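Local coordinates for putative branched chain amino acid ABC transporter, periplasmic amino acid-binding protein (Brucella ovis, PDB 4XFK) that probably serves as the periplasmic binding component of an ABC transport system for amino acids, among them leucine, isoleucine, valine, threonine and alanine, at residues Leu12-Val17 and Ile81-Ser86; Tyr112-Ala117 and Phe129-Phe134; Ser135-Ile140 and Asp347-Phe352. The protein carries 1 engineered substitution. One frame throughout, in Å; residues are numbered along the deposited sequence. Where two conformers were deposited one is given.

In the fold
Contacts 1 and 2 both lie in the five-stranded parallel sheet of one lobe of the periplasmic binding protein fold, and they share the sodium ion bound just past the ends of their strands. Contact 1 is a buried pairing of aliphatic strands, whereas contact 2, which includes strand 131-133, adds polar side chains hydrogen-bonded to the loop after strand 111-114. Contact 3 is buried too, but is no strand pair: a glutamine and a phenylalanine from 347-352 meet the start of helix 138-152. It touches contact 2, where Arg133 N donates a hydrogen bond to His348 O, while contact 1 stays about 7 Å away at the nearest atoms.

Contact 1 (Leu12-Val17 and Ile81-Ser86); sequences LKIALV and IIVQGS. With NA (sodium ion), chain D.
In the parallel sheet of a periplasmic binding protein lobe, strand 13-18 lies between strands 54-59 and 81-84, and the Leu12-Val17 and Ile81-Ser86 segments form one of these pairings, with Ile14 beside Ile81 and Leu16 beside Val83. The 63 residues between them include strand 54-59 and the helices 26-44 and 63-76. Three backbone bonds join the strands in the stepped pattern of parallel neighbours: Ala15 N to Ile81 O, Val83 N to Ala15 O at 2.7 Å, and Val17 N to Val83 O. Ala15 thus uses both its N-H and its carbonyl on the same partner strand. The strand axes are turned by 29°, the twist expected of such a sheet.

On the face bearing Ile14, Leu16, Ile81 and Val83, the contact is wholly aliphatic. Ile14 and Ile81 lie side by side and point the same way, CG1 of Ile14 coming 4.1 Å from CB of Ile81. The other branch of Ile14, CG2, meets Val83 CG2 at 3.7 Å, while Leu12 CD1 reaches the end of Ile81 at CD1. Phe306 of helix 296-312 packs on both Ile14 and Ile81. The other face carries Ala15 and Ile82. In the conformer given, CD1 of Ile82 approaches the Ala15 methyl, CB, and its CG2 branch crosses toward Val17 CG2; helix 88-104 packs there through Ile94.

Beyond the last bridge, Gln84 holds CG anti to its backbone N (chi1 180°), and that CG rests 3.1 Å from Val17 O. Its amide turns elsewhere, OE1 bonding to Tyr112 OH. Just past the strand's end, Gly85 O coordinates the sodium ion at 2.3 Å. One of the waters on the metal donates in turn to Ser86 O.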
# COMPACT_ATOMS: atom_id res chain seq x y z
N LEU A 12 23.19 0.86 -10.62
CA LEU A 12 21.74 0.88 -10.64
C LEU A 12 21.26 2.22 -10.09
O LEU A 12 21.67 2.63 -9.01
CB LEU A 12 21.20 -0.27 -9.80
CG LEU A 12 19.69 -0.48 -9.84
CD1 LEU A 12 19.22 -0.79 -11.25
CD2 LEU A 12 19.31 -1.60 -8.89
N LYS A 13 20.40 2.88 -10.85
CA LYS A 13 19.83 4.16 -10.45
C LYS A 13 18.33 4.02 -10.29
O LYS A 13 17.61 3.68 -11.24
CB LYS A 13 20.14 5.23 -11.50
CG LYS A 13 21.64 5.53 -11.65
CD LYS A 13 21.88 6.64 -12.67
CE LYS A 13 23.36 6.99 -12.80
NZ LYS A 13 23.55 8.17 -13.69
N ILE A 14 17.85 4.28 -9.07
CA ILE A 14 16.44 4.11 -8.74
C ILE A 14 15.85 5.47 -8.39
O ILE A 14 16.33 6.15 -7.49
CB ILE A 14 16.26 3.14 -7.55
CG1 ILE A 14 16.89 1.79 -7.88
CG2 ILE A 14 14.79 2.99 -7.19
CD1 ILE A 14 16.66 0.73 -6.83
N ALA A 15 14.79 5.84 -9.12
CA ALA A 15 14.13 7.12 -8.92
C ALA A 15 12.88 6.98 -8.07
O ALA A 15 11.98 6.22 -8.39
CB ALA A 15 13.77 7.74 -10.25
N LEU A 16 12.82 7.75 -6.99
CA LEU A 16 11.63 7.83 -6.14
C LEU A 16 10.84 9.06 -6.57
O LEU A 16 11.32 10.19 -6.45
CB LEU A 16 12.04 7.95 -4.67
CG LEU A 16 10.90 8.15 -3.67
CD1 LEU A 16 9.95 6.97 -3.65
CD2 LEU A 16 11.46 8.42 -2.27
N VAL A 17 9.66 8.83 -7.13
CA VAL A 17 8.82 9.93 -7.60
C VAL A 17 7.63 10.02 -6.66
O VAL A 17 6.71 9.21 -6.73
CB VAL A 17 8.36 9.70 -9.04
CG1 VAL A 17 7.45 10.83 -9.51
CG2 VAL A 17 9.56 9.54 -9.98
N ILE A 81 14.85 2.29 -12.93
CA ILE A 81 13.75 1.87 -12.06
C ILE A 81 13.07 3.10 -11.48
O ILE A 81 13.75 4.04 -11.03
CB ILE A 81 14.24 0.98 -10.90
CG1 ILE A 81 15.07 -0.19 -11.45
CG2 ILE A 81 13.07 0.49 -10.04
CD1 ILE A 81 15.43 -1.21 -10.42
N ILE A 82 11.74 3.10 -11.52
CA ILE A 82 10.90 4.13 -10.92
C ILE A 82 10.14 3.51 -9.76
O ILE A 82 9.54 2.45 -9.92
CB ILE A 82 9.85 4.64 -11.94
CG1 ILE A 82 10.51 5.14 -13.23
CG2 ILE A 82 8.94 5.70 -11.31
CD1 ILE A 82 11.41 6.34 -13.04
N VAL A 83 10.15 4.18 -8.61
CA VAL A 83 9.41 3.73 -7.44
C VAL A 83 8.42 4.81 -7.00
O VAL A 83 8.77 6.00 -6.95
CB VAL A 83 10.37 3.43 -6.29
CG1 VAL A 83 9.61 3.22 -5.01
CG2 VAL A 83 11.25 2.22 -6.63
N GLN A 84 7.19 4.40 -6.68
CA GLN A 84 6.14 5.31 -6.26
C GLN A 84 5.05 4.49 -5.59
O GLN A 84 4.93 3.29 -5.85
CB GLN A 84 5.59 6.09 -7.46
CG GLN A 84 4.46 7.08 -7.14
CD GLN A 84 3.08 6.45 -7.22
OE1 GLN A 84 2.92 5.30 -7.63
NE2 GLN A 84 2.06 7.21 -6.81
N GLY A 85 4.26 5.11 -4.71
CA GLY A 85 3.13 4.40 -4.12
C GLY A 85 2.01 5.20 -3.48
O GLY A 85 1.02 4.60 -3.06
N SER A 86 2.12 6.53 -3.38
CA SER A 86 1.15 7.25 -2.55
C SER A 86 -0.20 7.56 -3.20
O SER A 86 -1.13 7.91 -2.50
CB SER A 86 1.74 8.54 -1.98
OG SER A 86 2.05 9.45 -3.02
NA NA D . -0.17 3.94 -1.20
O HOH W 1 -0.99 5.89 -0.54
O HOH W 2 -1.50 2.83 0.27

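Contact 2 (Tyr112-Ala117 and Phe129-Phe134); sequences YLNLGA and FYHFRF. With NA (sodium ion), chain D.
The sodium site lies where strand 111-114 gives way to its loop, and an Asx turn at Asn114 shapes that loop beside strand 131-133 of the parallel sheet. Tyr112-Ala117 and Phe129-Phe134 pair in register, Tyr112 beside His131 and Asn114 beside Arg133. Four backbone bonds hold them, from Tyr112 N to Tyr130 O at one end to Phe134 N to Asn114 O at the other. The backbone of Arg133 also pairs with His348 and Ala350.

Asn114 carries the polar part. Its CG is anti to the backbone N (chi1 168°), and OD1 accepts both Gly116 N and Ala117 N, the latter at 2.8 Å on a lone pair. ND2 donates in its own amide plane to two acceptors: Ala117 O, and His131 NE2 at 3.1 Å. The second bond also lies in the imidazole plane, although the amide and ring planes are turned 49° apart. Arg133 NH2 donates to Ala117 O at 2.7 Å, on a carbonyl lone pair and in the guanidinium plane. Arg133 NH2 also binds Ala119 O, and NE meets Gln349 OE1.

His131 lies alongside Tyr112, with Tyr112 CD2 and His131 CD2 3.6 Å apart at the imidazole edge. On the opposite face of the sheet, Leu113 CD2 touches the Phe134 ring edge at CE2, 3.8 Å away, and Leu115 CD2 approaches Phe134 CD2 obliquely. Helix 296-312 adjoins this apolar patch through Phe306, Leu303 and Leu305.

Gly116 O binds the sodium ion at 2.3 Å, with Gly85 O, Tyr31 OH and two waters. NE2 of His131 accepts a hydrogen bond from Asn114 ND2, consistent with a neutral ring protonated at ND1. Ala117 O is gripped by Asn114 ND2 and by Arg133 NH2, the second tying the metal-bearing loop to strand 131-133.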
# COMPACT_ATOMS: atom_id res chain seq x y z
N TYR A 112 8.84 -0.23 -13.26
CA TYR A 112 8.07 0.52 -12.28
C TYR A 112 7.76 -0.41 -11.11
O TYR A 112 7.00 -1.38 -11.23
CB TYR A 112 6.79 1.08 -12.92
CG TYR A 112 5.79 1.71 -11.97
CD1 TYR A 112 6.19 2.33 -10.78
CD2 TYR A 112 4.43 1.68 -12.27
CE1 TYR A 112 5.25 2.89 -9.92
CE2 TYR A 112 3.50 2.23 -11.43
CZ TYR A 112 3.91 2.83 -10.26
OH TYR A 112 2.95 3.35 -9.43
N LEU A 113 8.42 -0.15 -9.98
CA LEU A 113 8.11 -0.86 -8.74
C LEU A 113 7.07 -0.06 -7.97
O LEU A 113 7.35 1.00 -7.40
CB LEU A 113 9.36 -1.05 -7.89
CG LEU A 113 10.57 -1.68 -8.60
CD1 LEU A 113 11.69 -1.85 -7.59
CD2 LEU A 113 10.21 -3.00 -9.25
N ASN A 114 5.85 -0.57 -8.00
CA ASN A 114 4.73 0.06 -7.35
C ASN A 114 4.66 -0.44 -5.92
O ASN A 114 4.33 -1.59 -5.66
CB ASN A 114 3.47 -0.28 -8.16
CG ASN A 114 2.19 0.07 -7.44
OD1 ASN A 114 2.20 0.66 -6.37
ND2 ASN A 114 1.07 -0.31 -8.04
N LEU A 115 5.02 0.42 -4.98
CA LEU A 115 5.12 0.01 -3.59
C LEU A 115 3.87 0.30 -2.78
O LEU A 115 3.87 0.09 -1.56
CB LEU A 115 6.33 0.66 -2.91
CG LEU A 115 7.72 0.28 -3.46
CD1 LEU A 115 8.80 0.91 -2.62
CD2 LEU A 115 7.91 -1.23 -3.52
N GLY A 116 2.80 0.77 -3.42
CA GLY A 116 1.60 1.04 -2.64
C GLY A 116 0.41 1.71 -3.30
O GLY A 116 -0.49 2.15 -2.58
N ALA A 117 0.39 1.82 -4.62
CA ALA A 117 -0.81 2.32 -5.30
C ALA A 117 -1.74 1.13 -5.48
O ALA A 117 -1.38 0.16 -6.16
CB ALA A 117 -0.44 2.94 -6.61
N PHE A 129 4.30 -6.06 -18.22
CA PHE A 129 5.42 -6.84 -17.71
C PHE A 129 6.37 -6.03 -16.84
O PHE A 129 6.98 -6.58 -15.92
CB PHE A 129 6.17 -7.49 -18.88
CG PHE A 129 7.32 -8.36 -18.45
CD1 PHE A 129 7.11 -9.64 -17.98
CD2 PHE A 129 8.62 -7.89 -18.53
CE1 PHE A 129 8.17 -10.44 -17.59
CE2 PHE A 129 9.69 -8.68 -18.15
CZ PHE A 129 9.47 -9.96 -17.67
N TYR A 130 6.50 -4.74 -17.10
CA TYR A 130 7.49 -3.93 -16.39
C TYR A 130 6.92 -3.16 -15.20
O TYR A 130 7.61 -2.33 -14.62
CB TYR A 130 8.27 -3.03 -17.37
CG TYR A 130 9.15 -3.83 -18.31
CD1 TYR A 130 10.42 -4.25 -17.91
CD2 TYR A 130 8.70 -4.22 -19.57
CE1 TYR A 130 11.22 -5.01 -18.76
CE2 TYR A 130 9.49 -4.98 -20.42
CZ TYR A 130 10.75 -5.37 -20.01
OH TYR A 130 11.53 -6.12 -20.86
N HIS A 131 5.67 -3.45 -14.86
CA HIS A 131 5.09 -3.01 -13.59
C HIS A 131 5.01 -4.20 -12.64
O HIS A 131 4.62 -5.31 -13.03
CB HIS A 131 3.69 -2.41 -13.80
CG HIS A 131 2.86 -2.34 -12.55
ND1 HIS A 131 1.99 -3.34 -12.17
CD2 HIS A 131 2.76 -1.38 -11.58
CE1 HIS A 131 1.41 -3.02 -11.03
NE2 HIS A 131 1.85 -1.83 -10.65
N PHE A 132 5.36 -3.95 -11.38
CA PHE A 132 5.19 -4.92 -10.31
C PHE A 132 4.55 -4.23 -9.13
O PHE A 132 5.03 -3.16 -8.72
CB PHE A 132 6.55 -5.48 -9.86
CG PHE A 132 7.19 -6.39 -10.86
CD1 PHE A 132 7.93 -5.88 -11.91
CD2 PHE A 132 7.07 -7.77 -10.74
CE1 PHE A 132 8.53 -6.72 -12.83
CE2 PHE A 132 7.68 -8.62 -11.64
CZ PHE A 132 8.41 -8.10 -12.69
N ARG A 133 3.51 -4.83 -8.56
CA ARG A 133 2.88 -4.29 -7.36
C ARG A 133 3.24 -5.13 -6.14
O ARG A 133 3.03 -6.35 -6.11
CB ARG A 133 1.36 -4.19 -7.50
CG ARG A 133 0.69 -3.91 -6.15
CD ARG A 133 -0.61 -3.14 -6.25
NE ARG A 133 -1.64 -3.83 -7.02
CZ ARG A 133 -2.68 -3.20 -7.53
NH1 ARG A 133 -3.60 -3.86 -8.22
NH2 ARG A 133 -2.78 -1.88 -7.36
N PHE A 134 3.78 -4.46 -5.12
CA PHE A 134 4.27 -5.13 -3.91
C PHE A 134 3.35 -4.98 -2.71
O PHE A 134 3.58 -5.58 -1.65
CB PHE A 134 5.69 -4.63 -3.59
CG PHE A 134 6.69 -4.99 -4.64
CD1 PHE A 134 7.36 -6.20 -4.60
CD2 PHE A 134 6.92 -4.13 -5.70
CE1 PHE A 134 8.29 -6.53 -5.58
CE2 PHE A 134 7.84 -4.45 -6.69
CZ PHE A 134 8.52 -5.66 -6.63
NA NA D . -0.17 3.94 -1.20
O HOH W 2 -1.50 2.83 0.27
O HOH W 1 -0.99 5.89 -0.54

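Contact 3 (Ser135-Ile140 and Asp347-Phe352)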
# COMPACT_ATOMS: atom_id res chain seq x y z
N SER A 135 2.29 -4.21 -2.89
CA SER A 135 1.37 -3.87 -1.83
C SER A 135 0.04 -4.60 -2.00
O SER A 135 -0.18 -5.28 -3.01
CB SER A 135 1.11 -2.36 -1.87
OG SER A 135 0.43 -2.03 -3.06
N PRO A 136 -0.87 -4.46 -1.03
CA PRO A 136 -2.25 -4.90 -1.30
C PRO A 136 -2.89 -4.10 -2.43
O PRO A 136 -2.33 -3.14 -2.98
CB PRO A 136 -2.98 -4.64 0.02
CG PRO A 136 -1.89 -4.65 1.05
CD PRO A 136 -0.71 -4.02 0.37
N ASN A 137 -4.09 -4.54 -2.79
CA ASN A 137 -4.96 -3.80 -3.68
C ASN A 137 -6.35 -3.76 -3.05
O ASN A 137 -6.56 -4.35 -1.98
CB ASN A 137 -4.96 -4.41 -5.09
CG ASN A 137 -5.44 -5.84 -5.10
OD1 ASN A 137 -6.49 -6.16 -4.53
ND2 ASN A 137 -4.67 -6.73 -5.74
N ALA A 138 -7.30 -3.08 -3.68
CA ALA A 138 -8.62 -2.91 -3.08
C ALA A 138 -9.28 -4.23 -2.72
O ALA A 138 -9.94 -4.35 -1.69
CB ALA A 138 -9.52 -2.10 -4.00
N ALA A 139 -9.12 -5.22 -3.59
CA ALA A 139 -9.75 -6.52 -3.37
C ALA A 139 -9.16 -7.22 -2.15
O ALA A 139 -9.88 -7.74 -1.30
CB ALA A 139 -9.63 -7.40 -4.61
N ILE A 140 -7.84 -7.23 -2.06
CA ILE A 140 -7.18 -7.86 -0.93
C ILE A 140 -7.53 -7.14 0.38
O ILE A 140 -7.87 -7.79 1.38
CB ILE A 140 -5.64 -7.88 -1.12
CG1 ILE A 140 -5.27 -8.71 -2.36
CG2 ILE A 140 -4.95 -8.39 0.14
CD1 ILE A 140 -3.79 -8.61 -2.76
N ASP A 347 0.18 -11.44 -13.32
CA ASP A 347 -0.28 -10.06 -13.24
C ASP A 347 0.70 -9.17 -12.49
O ASP A 347 0.53 -7.96 -12.44
CB ASP A 347 -1.67 -9.99 -12.60
CG ASP A 347 -1.74 -10.61 -11.20
OD1 ASP A 347 -0.77 -11.26 -10.74
OD2 ASP A 347 -2.80 -10.47 -10.56
N HIS A 348 1.74 -9.78 -11.91
CA HIS A 348 2.69 -9.06 -11.05
C HIS A 348 2.03 -8.42 -9.82
O HIS A 348 2.38 -7.31 -9.41
CB HIS A 348 3.55 -8.07 -11.84
CG HIS A 348 4.43 -8.73 -12.86
ND1 HIS A 348 5.16 -8.02 -13.79
CD2 HIS A 348 4.71 -10.04 -13.07
CE1 HIS A 348 5.84 -8.87 -14.54
NE2 HIS A 348 5.58 -10.09 -14.13
N GLN A 349 1.10 -9.16 -9.23
CA GLN A 349 0.60 -8.88 -7.90
C GLN A 349 1.38 -9.74 -6.90
O GLN A 349 1.43 -10.97 -7.04
CB GLN A 349 -0.90 -9.20 -7.81
CG GLN A 349 -1.48 -9.09 -6.42
CD GLN A 349 -1.33 -7.69 -5.84
OE1 GLN A 349 -1.78 -6.70 -6.43
NE2 GLN A 349 -0.68 -7.60 -4.68
N ALA A 350 1.99 -9.11 -5.90
CA ALA A 350 2.72 -9.86 -4.88
C ALA A 350 1.77 -10.67 -3.99
O ALA A 350 0.61 -10.27 -3.77
CB ALA A 350 3.58 -8.94 -4.03
N LYS A 351 2.28 -11.80 -3.50
CA LYS A 351 1.56 -12.71 -2.61
C LYS A 351 2.20 -12.62 -1.23
O LYS A 351 3.41 -12.81 -1.09
CB LYS A 351 1.63 -14.14 -3.14
CG LYS A 351 0.84 -15.12 -2.30
CD LYS A 351 0.43 -16.35 -3.09
CE LYS A 351 1.56 -17.31 -3.26
NZ LYS A 351 1.03 -18.55 -3.89
N PHE A 352 1.39 -12.34 -0.21
CA PHE A 352 1.90 -12.10 1.14
C PHE A 352 0.73 -12.21 2.12
O PHE A 352 -0.42 -12.07 1.73
CB PHE A 352 2.52 -10.70 1.22
CG PHE A 352 1.67 -9.63 0.60
CD1 PHE A 352 0.56 -9.11 1.28
CD2 PHE A 352 1.94 -9.16 -0.68
CE1 PHE A 352 -0.26 -8.18 0.70
CE2 PHE A 352 1.12 -8.21 -1.26
CZ PHE A 352 0.02 -7.71 -0.57
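Gln349 meets the Ser135-Ile140 segment with both ends of its amide. Its chain bends at chi2 (60°). NE2 donates to Ser135 O at 2.9 Å, almost straight and within the amide plane, and uses its other hydrogen on Ala350 O, so both N-H groups are engaged. OE1 receives a weak bond from Asn137 ND2, at 3.0 Å, across amide planes turned 90° apart; Arg133 NE is a further donor to this oxygen, and the stronger partner of Asn137 ND2 is Asp387 OD1.

Asn137 is the N-cap of helix 138-152. Its CG lies between the backbone N and the carbonyl carbon (chi1 60°), and OD1 accepts Ile140 N at 3.0 Å, a capping bond that leaves ND2 turned to Gln349. In the first turn of the helix, Ile140 CD1 reaches tip to tip toward Gln349 NE2, 3.8 Å off.

CZ of Phe352 comes 3.4 Å from Pro136 N, approaching the Ser135-Pro136 peptide obliquely, and the Pro136 ring carbons CG and CD pack against CE1 and CZ, the two side chains crossing at about a right angle.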